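Local coordinates for protein AGR_C_1268p (Agrobacterium tumefaciens str. C58, PDB 2GHS) that probably acts as a metal-dependent gluconolactonase of the regucalcin (SMP-30) family, a six-bladed beta-propeller that holds one divalent cation per subunit, at residues A[43-48]-A[306-311]; A[234-239]-A[274-279]. All blocks are in the same frame, centred on the assembly; numbering follows the deposited sequence.

In the fold
Both contacts involve the antiparallel sheet 41-44, 309-311, 285-290, 273-279, one blade of the propeller, but at its two outermost strands. Contact 2 (234-239 with 274-279) is wholly buried near the centre of the chain, where the innermost strands of neighbouring blades run roughly parallel; one backbone hydrogen bond joins them and apolar packing does the rest. Contact 1 (43-48 with 306-311) is partly buried and farther out. It pairs an N-terminal strand with 309-311, the last strand in the chain, which lies next to it in that sheet, in the manner of the propeller's ring closure, and relies on backbone bonds and a bridging water. The two meet where E311 and L43 pack on I279.

Contact 1 (A[43-48]-A[306-311]); sequences LDETPM and HGLTFE
L43 and D44 pair with T309 through the backbone. L43 N gives the shorter bond to T309 O, 2.8 Å, while D44 N reaches the same oxygen only weakly; T309 N to D44 O, also weak, completes the antiparallel hydrogen-bonded pair. Farther along, M48 N bonds to G307 O at 2.9 Å, coming in above the carbonyl plane. G307 takes a positive phi of 91°, suited to glycine, and its backbone packs close against P47 and M48.

D44 OD1 accepts from T46 N (3.1 Å), an Asx turn, from above the carboxylate plane, and also from T46 OG1 nearer that plane, both from one face. D44 OD2 takes a water that also donates to T46 O and accepts from T309 OG1 (2.7 Å), bridging the two segments; K83 forms a salt bridge with OD2.

Van der Waals contacts flank this network. L308 CD1 meets P47 CB at 3.8 Å, and its CD2 lies beside a carboxylate oxygen, 3.6 Å from E45 OE1. Chi1 of -69° sets L43 CG anti to the carbonyl carbon, 3.9 Å from E311 CB; both methyls lie close to that CB, and E311 OE2 is salt-bridged to R41.

N-terminal strand 41-44 completes a blade of C-terminal strands, the usual propeller closure. Strand 309-311 lies between 41-44 and 285-290, with W65 of strand 62-67 in the next blade touching D44, M48 and T309.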
loop_
_atom_site.group_PDB
_atom_site.type_symbol
_atom_site.label_atom_id
_atom_site.label_comp_id
_atom_site.label_asym_id
_atom_site.label_seq_id
_atom_site.Cartn_x
_atom_site.Cartn_y
_atom_site.Cartn_z
ATOM N N LEU A 43 -12.267 10.845 5.586
ATOM C CA LEU A 43 -12.752 10.660 4.215
ATOM C C LEU A 43 -13.872 9.648 4.126
ATOM O O LEU A 43 -14.755 9.789 3.260
ATOM C CB LEU A 43 -11.628 10.231 3.290
ATOM C CG LEU A 43 -10.552 11.261 2.997
ATOM C CD1 LEU A 43 -9.486 10.672 2.104
ATOM C CD2 LEU A 43 -11.165 12.493 2.388
ATOM N N ASP A 44 -13.828 8.635 4.968
ATOM C CA ASP A 44 -14.857 7.620 5.005
ATOM C C ASP A 44 -15.028 7.184 6.453
ATOM O O ASP A 44 -14.083 6.736 7.089
ATOM C CB ASP A 44 -14.473 6.437 4.080
ATOM C CG ASP A 44 -15.505 5.308 4.072
ATOM O OD1 ASP A 44 -16.672 5.521 4.443
ATOM O OD2 ASP A 44 -15.143 4.179 3.707
ATOM N N GLU A 45 -16.252 7.322 6.941
ATOM C CA GLU A 45 -16.620 6.951 8.299
ATOM C C GLU A 45 -16.845 5.460 8.506
ATOM O O GLU A 45 -16.981 5.014 9.639
ATOM C CB GLU A 45 -17.856 7.739 8.721
ATOM C CG GLU A 45 -17.679 9.269 8.690
ATOM C CD GLU A 45 -16.992 9.882 9.925
ATOM O OE1 GLU A 45 -16.644 9.115 10.857
ATOM O OE2 GLU A 45 -16.811 11.142 9.953
ATOM N N THR A 46 -16.854 4.667 7.437
ATOM C CA THR A 46 -16.989 3.219 7.569
ATOM C C THR A 46 -15.691 2.649 8.070
ATOM O O THR A 46 -14.671 2.877 7.452
ATOM C CB THR A 46 -17.244 2.564 6.203
ATOM O OG1 THR A 46 -18.282 3.267 5.535
ATOM C CG2 THR A 46 -17.616 1.107 6.338
ATOM N N PRO A 47 -15.715 1.915 9.180
ATOM C CA PRO A 47 -14.462 1.295 9.646
ATOM C C PRO A 47 -14.099 0.049 8.885
ATOM O O PRO A 47 -14.949 -0.822 8.638
ATOM C CB PRO A 47 -14.730 0.981 11.129
ATOM C CG PRO A 47 -16.216 1.040 11.293
ATOM C CD PRO A 47 -16.863 1.620 10.073
HETATM N N MSE A 48 -12.819 -0.062 8.553
HETATM C CA MSE A 48 -12.290 -1.215 7.853
HETATM C C MSE A 48 -11.675 -2.172 8.842
HETATM O O MSE A 48 -10.871 -1.772 9.682
HETATM C CB MSE A 48 -11.165 -0.803 6.906
HETATM C CG MSE A 48 -11.521 0.241 5.906
HETATM SE SE MSE A 48 -12.773 -0.408 4.507
HETATM C CE MSE A 48 -14.384 0.214 5.317
ATOM N N HIS A 306 -10.753 3.901 15.058
ATOM C CA HIS A 306 -9.959 2.791 14.540
ATOM C C HIS A 306 -10.601 2.315 13.264
ATOM O O HIS A 306 -11.807 2.071 13.232
ATOM C CB HIS A 306 -9.947 1.599 15.496
ATOM C CG HIS A 306 -9.059 1.748 16.700
ATOM N ND1 HIS A 306 -7.698 1.964 16.601
ATOM C CD2 HIS A 306 -9.327 1.633 18.019
ATOM C CE1 HIS A 306 -7.178 1.975 17.811
ATOM N NE2 HIS A 306 -8.144 1.801 18.692
ATOM N N GLY A 307 -9.801 2.131 12.234
ATOM C CA GLY A 307 -10.283 1.544 10.970
ATOM C C GLY A 307 -10.798 2.522 9.921
ATOM O O GLY A 307 -11.012 2.151 8.757
ATOM N N LEU A 308 -10.957 3.781 10.312
ATOM C CA LEU A 308 -11.424 4.800 9.387
ATOM C C LEU A 308 -10.311 5.187 8.405
ATOM O O LEU A 308 -9.148 4.855 8.581
ATOM C CB LEU A 308 -11.921 6.024 10.187
ATOM C CG LEU A 308 -13.347 5.964 10.718
ATOM C CD1 LEU A 308 -13.671 4.649 11.370
ATOM C CD2 LEU A 308 -13.697 7.199 11.636
ATOM N N THR A 309 -10.706 5.881 7.334
ATOM C CA THR A 309 -9.809 6.346 6.287
ATOM C C THR A 309 -9.781 7.863 6.388
ATOM O O THR A 309 -10.841 8.530 6.419
ATOM C CB THR A 309 -10.320 5.858 4.914
ATOM O OG1 THR A 309 -10.389 4.414 4.911
ATOM C CG2 THR A 309 -9.467 6.311 3.784
ATOM N N PHE A 310 -8.578 8.401 6.487
ATOM C CA PHE A 310 -8.339 9.812 6.778
ATOM C C PHE A 310 -7.618 10.552 5.656
ATOM O O PHE A 310 -7.052 9.950 4.778
ATOM C CB PHE A 310 -7.473 9.940 8.029
ATOM C CG PHE A 310 -7.966 9.141 9.192
ATOM C CD1 PHE A 310 -8.982 9.623 10.028
ATOM C CD2 PHE A 310 -7.423 7.873 9.479
ATOM C CE1 PHE A 310 -9.481 8.823 11.087
ATOM C CE2 PHE A 310 -7.905 7.103 10.555
ATOM C CZ PHE A 310 -8.940 7.555 11.328
ATOM N N GLU A 311 -7.650 11.863 5.714
ATOM C CA GLU A 311 -6.747 12.730 4.941
ATOM C C GLU A 311 -6.000 13.622 5.915
ATOM O O GLU A 311 -6.605 14.246 6.796
ATOM C CB GLU A 311 -7.571 13.581 3.981
ATOM C CG GLU A 311 -6.815 14.439 3.019
ATOM C CD GLU A 311 -7.779 15.341 2.276
ATOM O OE1 GLU A 311 -8.418 14.896 1.325
ATOM O OE2 GLU A 311 -7.954 16.513 2.664
HETATM O O HOH W 1 -12.932 3.543 5.468
#

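Contact 2 (A[234-239]-A[274-279]); sequences GSVCDA and TCPAFI
V236 and F278 bury the most surface here, with P276 next. The valine points at the other strand and meets the phenylalanine as the two side chains lie alongside one another, pointing opposite ways: V236 CG2 comes within 3.5 Å of F278 CZ, obliquely to the ring, and V236 CB lies against CE2. The same end of the ring also meets the following residues, with C237 O at its edge, 3.5 Å from F278 CE2, and D238 CA near CZ.

On its other side V236 meets P276. CG2 touches the ring carbon CG of P276 at 4.0 Å, and CG1, anti to the valine's carbonyl carbon (chi1 -66°), sits 3.5 Å from P276 O. P276 CD in turn packs against G234 O. At the inner end G234 N bonds to T274 O at 2.8 Å; G234 CA lies 3.9 Å from C275 SG, which is near E52, a predicted metal ligand.

Both are the innermost strands of their blades, running in the same direction (24° between them), as inner strands around a propeller axis do. W244 of strand 243-248 touches V236 from within its own sheet, L286 of strand 285-290 packs on P276 and F278, and P54 of strand 51-57 meets C275 and A277.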
loop_
_atom_site.group_PDB
_atom_site.type_symbol
_atom_site.label_atom_id
_atom_site.label_comp_id
_atom_site.label_asym_id
_atom_site.label_seq_id
_atom_site.Cartn_x
_atom_site.Cartn_y
_atom_site.Cartn_z
ATOM N N GLY A 234 2.645 0.218 4.954
ATOM C CA GLY A 234 2.738 0.745 3.598
ATOM C C GLY A 234 3.436 2.078 3.544
ATOM O O GLY A 234 3.470 2.825 4.544
ATOM N N SER A 235 4.054 2.333 2.390
ATOM C CA SER A 235 4.749 3.589 2.126
ATOM C C SER A 235 4.554 4.144 0.740
ATOM O O SER A 235 4.369 3.391 -0.222
ATOM C CB SER A 235 6.252 3.420 2.287
ATOM O OG SER A 235 6.610 3.066 3.616
ATOM N N VAL A 236 4.643 5.468 0.670
ATOM C CA VAL A 236 4.776 6.200 -0.608
ATOM C C VAL A 236 6.065 7.005 -0.566
ATOM O O VAL A 236 6.651 7.222 0.469
ATOM C CB VAL A 236 3.571 7.069 -0.957
ATOM C CG1 VAL A 236 2.335 6.210 -1.219
ATOM C CG2 VAL A 236 3.321 8.125 0.120
ATOM N N CYS A 237 6.518 7.401 -1.738
ATOM C CA CYS A 237 7.732 8.160 -1.910
ATOM C C CYS A 237 7.364 9.418 -2.724
ATOM O O CYS A 237 6.770 9.327 -3.818
ATOM C CB CYS A 237 8.782 7.288 -2.582
ATOM S SG CYS A 237 10.391 8.047 -2.753
ATOM N N ASP A 238 7.621 10.602 -2.147
ATOM C CA ASP A 238 7.186 11.835 -2.785
ATOM C C ASP A 238 8.148 12.318 -3.907
ATOM O O ASP A 238 9.109 11.648 -4.261
ATOM C CB ASP A 238 6.868 12.928 -1.745
ATOM C CG ASP A 238 8.087 13.490 -1.054
ATOM O OD1 ASP A 238 9.219 13.339 -1.568
ATOM O OD2 ASP A 238 7.925 14.133 0.045
ATOM N N ALA A 239 7.844 13.480 -4.481
ATOM C CA ALA A 239 8.542 13.935 -5.672
ATOM C C ALA A 239 9.978 14.308 -5.342
ATOM O O ALA A 239 10.809 14.372 -6.251
ATOM C CB ALA A 239 7.839 15.129 -6.278
ATOM N N THR A 274 -2.184 1.717 8.295
ATOM C CA THR A 274 -1.717 0.722 7.324
ATOM C C THR A 274 -1.027 1.245 6.061
ATOM O O THR A 274 -0.058 0.664 5.647
ATOM C CB THR A 274 -2.849 -0.201 6.881
ATOM O OG1 THR A 274 -3.950 0.573 6.458
ATOM C CG2 THR A 274 -3.269 -1.104 8.024
ATOM N N CYS A 275 -1.496 2.328 5.472
ATOM C CA CYS A 275 -0.949 2.758 4.186
ATOM C C CYS A 275 -1.349 4.177 3.805
ATOM O O CYS A 275 -2.501 4.543 3.986
ATOM C CB CYS A 275 -1.365 1.802 3.055
ATOM S SG CYS A 275 -0.330 1.933 1.561
ATOM N N PRO A 276 -0.388 4.957 3.278
ATOM C CA PRO A 276 -0.743 6.242 2.656
ATOM C C PRO A 276 -0.987 6.178 1.140
ATOM O O PRO A 276 -0.558 5.244 0.451
ATOM C CB PRO A 276 0.472 7.095 2.974
ATOM C CG PRO A 276 1.593 6.145 3.103
ATOM C CD PRO A 276 1.067 4.760 3.267
ATOM N N ALA A 277 -1.601 7.214 0.600
ATOM C CA ALA A 277 -1.760 7.361 -0.856
ATOM C C ALA A 277 -1.847 8.849 -1.208
ATOM O O ALA A 277 -2.472 9.594 -0.486
ATOM C CB ALA A 277 -2.992 6.626 -1.346
ATOM N N PHE A 278 -1.214 9.271 -2.310
ATOM C CA PHE A 278 -1.404 10.603 -2.841
ATOM C C PHE A 278 -2.745 10.711 -3.530
ATOM O O PHE A 278 -3.100 9.858 -4.346
ATOM C CB PHE A 278 -0.303 10.970 -3.837
ATOM C CG PHE A 278 1.083 10.891 -3.258
ATOM C CD1 PHE A 278 1.421 11.693 -2.153
ATOM C CD2 PHE A 278 2.045 10.047 -3.803
ATOM C CE1 PHE A 278 2.695 11.642 -1.585
ATOM C CE2 PHE A 278 3.337 10.004 -3.249
ATOM C CZ PHE A 278 3.649 10.787 -2.137
ATOM N N ILE A 279 -3.474 11.784 -3.223
ATOM C CA ILE A 279 -4.804 12.001 -3.763
ATOM C C ILE A 279 -4.973 13.465 -4.134
ATOM O O ILE A 279 -4.165 14.331 -3.769
ATOM C CB ILE A 279 -5.955 11.574 -2.773
ATOM C CG1 ILE A 279 -5.944 12.442 -1.517
ATOM C CG2 ILE A 279 -5.845 10.140 -2.442
ATOM C CD1 ILE A 279 -7.185 12.315 -0.679
#